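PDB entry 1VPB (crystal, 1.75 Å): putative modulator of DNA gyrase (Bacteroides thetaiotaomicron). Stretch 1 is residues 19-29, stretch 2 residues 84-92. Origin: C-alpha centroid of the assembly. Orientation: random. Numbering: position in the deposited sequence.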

# COMPACT_ATOMS: atom_id res chain seq x y z
N LYS A 19 0.83 31.00 -5.29
CA LYS A 19 -0.15 31.46 -4.32
C LYS A 19 -1.36 32.10 -5.02
O LYS A 19 -2.48 31.91 -4.63
CB LYS A 19 0.45 32.41 -3.29
CG LYS A 19 1.48 31.70 -2.41
CD LYS A 19 2.13 32.67 -1.42
CE LYS A 19 3.18 31.96 -0.61
NZ LYS A 19 3.78 32.87 0.42
N LYS A 20 -1.10 32.89 -6.05
CA LYS A 20 -2.19 33.50 -6.79
C LYS A 20 -3.08 32.42 -7.42
O LYS A 20 -4.29 32.60 -7.47
CB LYS A 20 -1.64 34.44 -7.86
CG LYS A 20 -1.28 35.78 -7.27
N LEU A 21 -2.48 31.30 -7.83
CA LEU A 21 -3.28 30.23 -8.45
C LEU A 21 -4.19 29.60 -7.39
O LEU A 21 -5.40 29.38 -7.63
CB LEU A 21 -2.40 29.18 -9.08
CG LEU A 21 -3.13 27.89 -9.54
CD1 LEU A 21 -4.05 28.25 -10.66
CD2 LEU A 21 -2.14 26.84 -9.95
N ALA A 22 -3.64 29.39 -6.20
CA ALA A 22 -4.48 28.85 -5.10
C ALA A 22 -5.58 29.80 -4.70
O ALA A 22 -6.72 29.38 -4.45
CB ALA A 22 -3.64 28.51 -3.92
N GLN A 23 -5.29 31.11 -4.69
CA GLN A 23 -6.24 32.11 -4.31
C GLN A 23 -7.34 32.20 -5.38
O GLN A 23 -8.51 32.37 -5.04
CB GLN A 23 -5.53 33.47 -4.12
CG GLN A 23 -4.68 33.56 -2.84
CD GLN A 23 -3.59 34.66 -2.94
OE1 GLN A 23 -3.69 35.57 -3.79
NE2 GLN A 23 -2.55 34.53 -2.11
N TRP A 24 -6.94 32.06 -6.63
CA TRP A 24 -7.90 32.07 -7.76
C TRP A 24 -8.85 30.87 -7.63
O TRP A 24 -10.07 31.04 -7.72
CB TRP A 24 -7.16 32.01 -9.08
CG TRP A 24 -8.11 31.75 -10.21
CD1 TRP A 24 -8.79 32.68 -10.93
CD2 TRP A 24 -8.54 30.47 -10.69
NE1 TRP A 24 -9.62 32.07 -11.84
CE2 TRP A 24 -9.46 30.71 -11.73
CE3 TRP A 24 -8.20 29.16 -10.39
CZ2 TRP A 24 -10.08 29.67 -12.43
CZ3 TRP A 24 -8.80 28.13 -11.08
CH2 TRP A 24 -9.74 28.39 -12.09
N ALA A 25 -8.31 29.70 -7.28
CA ALA A 25 -9.13 28.49 -7.13
C ALA A 25 -10.11 28.62 -6.00
O ALA A 25 -11.27 28.21 -6.14
CB ALA A 25 -8.26 27.24 -6.97
N MET A 26 -9.67 29.20 -4.86
CA MET A 26 -10.57 29.45 -3.74
C MET A 26 -11.74 30.34 -4.19
O MET A 26 -12.92 30.07 -3.94
CB MET A 26 -9.79 30.12 -2.60
CG MET A 26 -10.64 30.60 -1.50
SD MET A 26 -11.42 29.25 -0.60
CE MET A 26 -10.03 28.89 0.44
N ASP A 27 -11.38 31.46 -4.82
CA ASP A 27 -12.37 32.44 -5.25
C ASP A 27 -13.35 31.79 -6.24
O ASP A 27 -14.56 32.02 -6.13
CB ASP A 27 -11.65 33.66 -5.84
CG ASP A 27 -12.60 34.65 -6.44
OD1 ASP A 27 -13.24 35.38 -5.65
OD2 ASP A 27 -12.77 34.75 -7.68
N TYR A 28 -12.83 31.01 -7.16
CA TYR A 28 -13.66 30.36 -8.18
C TYR A 28 -14.65 29.42 -7.49
O TYR A 28 -15.86 29.41 -7.80
CB TYR A 28 -12.79 29.61 -9.18
CG TYR A 28 -13.62 29.05 -10.34
CD1 TYR A 28 -13.98 29.85 -11.42
CD2 TYR A 28 -14.11 27.76 -10.26
CE1 TYR A 28 -14.79 29.35 -12.45
CE2 TYR A 28 -14.90 27.25 -11.26
CZ TYR A 28 -15.24 28.05 -12.34
OH TYR A 28 -16.07 27.45 -13.28
N ALA A 29 -14.15 28.60 -6.56
CA ALA A 29 -15.06 27.70 -5.84
C ALA A 29 -16.18 28.46 -5.10
O ALA A 29 -17.36 28.06 -5.09
CB ALA A 29 -14.24 26.83 -4.83
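Stretch 2, residues 84-92: RLNRKELET

The most distinctive feature of this contact is an arginine laid flat on a tryptophan: the guanidinium of Arg87 stacks on Trp24 with the two centres 4.3 Å apart and the planes inclined by 27°. Two further measurements locate it on the indole. Arg87 CZ is 4.3 Å from the centroid of the five-membered ring, 31° off the ring normal, an off-centre cation-pi arrangement, whereas Arg87 CD stands 3.9 Å from the same centroid and only 8° off the normal, a CH-pi contact squarely over the face. The closest atoms are Trp24 CD1 and Arg87 NH1, at 3.4 Å. An extended side chain, with chi1 at m and chi2 and chi3 at t, carries the guanidinium across the ring to the preceding turn, where Arg87 NH2 comes within 3.8 Å of Leu21 CA.

Stretch 1 is helical throughout, as its unbroken series of i to i+4 backbone hydrogen bonds attests. Stretch 2 begins as loop, with Leu85 at phi/psi -108/15 and Asn86, in the N-cap position, at -68/139; the helix then runs from Arg87 to Thr92 and beyond. Asn86 N donates to Glu89 OE2 at 3.3 Å, so a side chain from the first turn binds the backbone just before the helix. The two helices run in broadly the same direction, crossing at -34° with a closest axial approach of 11.0 Å. The register agrees: Leu21 CA lies 8.4 Å from Arg87 CA, and, further along both chains, Tyr28 CA lies 7.5 Å from Glu91 CA.

Stretch 1 meets its partner through Leu21, Trp24 and Tyr28, whose CA-to-CB bonds all point toward stretch 2; the spacing of three and four residues keeps them on one side of the helix. Leu21 makes the apolar contacts at the start, with its CD2 4.0 Å from Leu85 CD1 and its CD1 3.8 Å from Leu90 CD1. The same Leu90 CD1 lies 3.7 Å from Trp24 CZ3, so this buried leucine touches both residues.

Glu91 uses its aliphatic portion on two rings. Its CG is 3.6 Å from Trp24 CZ2, at the indole edge, and 4.1 Å from the Tyr28 ring centroid, 29° off the normal and over the face. Water 1 lies 2.7 Å from Tyr28 OH, within hydrogen-bonding reach, and donates a weak hydrogen bond to Glu91 O at 3.4 Å, bridging the helices. With 479 Å² buried in total, the contact rests mainly on stacking and apolar packing.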

# COMPACT_ATOMS: atom_id res chain seq x y z
N ARG A 84 -3.52 19.06 -12.84
CA ARG A 84 -3.68 19.62 -14.15
C ARG A 84 -4.19 21.03 -13.96
O ARG A 84 -5.38 21.24 -13.80
CB ARG A 84 -4.66 18.80 -15.02
CG ARG A 84 -4.27 17.38 -15.22
CD ARG A 84 -5.30 16.56 -16.00
NE ARG A 84 -5.31 16.79 -17.42
CZ ARG A 84 -4.51 16.19 -18.28
NH1 ARG A 84 -3.56 15.37 -17.86
NH2 ARG A 84 -4.59 16.44 -19.57
N LEU A 85 -3.27 22.00 -14.04
CA LEU A 85 -3.48 23.33 -13.47
C LEU A 85 -3.71 24.50 -14.41
O LEU A 85 -3.65 25.63 -13.94
CB LEU A 85 -2.33 23.66 -12.53
CG LEU A 85 -2.07 22.62 -11.44
CD1 LEU A 85 -1.03 23.07 -10.44
CD2 LEU A 85 -3.37 22.23 -10.71
N ASN A 86 -4.01 24.26 -15.68
CA ASN A 86 -4.42 25.34 -16.56
C ASN A 86 -5.78 25.80 -16.06
O ASN A 86 -6.61 24.97 -15.66
CB ASN A 86 -4.49 24.92 -18.03
N ARG A 87 -6.00 27.11 -16.03
CA ARG A 87 -7.21 27.62 -15.41
C ARG A 87 -8.47 27.12 -16.17
O ARG A 87 -9.46 26.75 -15.54
CB ARG A 87 -7.13 29.15 -15.21
CG ARG A 87 -6.17 29.56 -14.05
CD ARG A 87 -6.10 31.08 -13.72
NE ARG A 87 -4.97 31.39 -12.82
CZ ARG A 87 -4.80 32.52 -12.11
NH1 ARG A 87 -5.69 33.51 -12.16
NH2 ARG A 87 -3.73 32.67 -11.33
N LYS A 88 -8.41 26.97 -17.49
CA LYS A 88 -9.58 26.48 -18.24
C LYS A 88 -10.02 25.07 -17.82
O LYS A 88 -11.24 24.81 -17.63
CB LYS A 88 -9.32 26.50 -19.76
N GLU A 89 -9.05 24.17 -17.68
CA GLU A 89 -9.38 22.84 -17.21
C GLU A 89 -9.71 22.86 -15.71
O GLU A 89 -10.57 22.08 -15.28
CB GLU A 89 -8.31 21.80 -17.53
CG GLU A 89 -6.95 22.06 -16.93
CD GLU A 89 -5.85 21.23 -17.61
OE1 GLU A 89 -6.20 20.31 -18.40
OE2 GLU A 89 -4.65 21.53 -17.33
N LEU A 90 -9.06 23.72 -14.92
CA LEU A 90 -9.41 23.81 -13.49
C LEU A 90 -10.82 24.30 -13.30
O LEU A 90 -11.53 23.84 -12.40
CB LEU A 90 -8.48 24.76 -12.68
CG LEU A 90 -7.17 24.20 -12.17
CD1 LEU A 90 -6.39 25.35 -11.52
CD2 LEU A 90 -7.39 23.09 -11.18
N GLU A 91 -11.26 25.25 -14.11
CA GLU A 91 -12.67 25.74 -14.00
C GLU A 91 -13.67 24.59 -14.13
O GLU A 91 -14.59 24.43 -13.31
CB GLU A 91 -12.97 26.82 -15.06
CG GLU A 91 -12.27 28.16 -14.79
CD GLU A 91 -12.59 29.25 -15.79
OE1 GLU A 91 -13.27 28.95 -16.80
OE2 GLU A 91 -12.22 30.43 -15.54
N THR A 92 -13.50 23.78 -15.17
CA THR A 92 -14.36 22.62 -15.39
C THR A 92 -14.26 21.62 -14.25
O THR A 92 -15.30 21.12 -13.82
CB THR A 92 -13.95 21.94 -16.69
OG1 THR A 92 -14.22 22.86 -17.74
CG2 THR A 92 -14.82 20.70 -16.99
O HOH W 1 -17.06 25.86 -15.21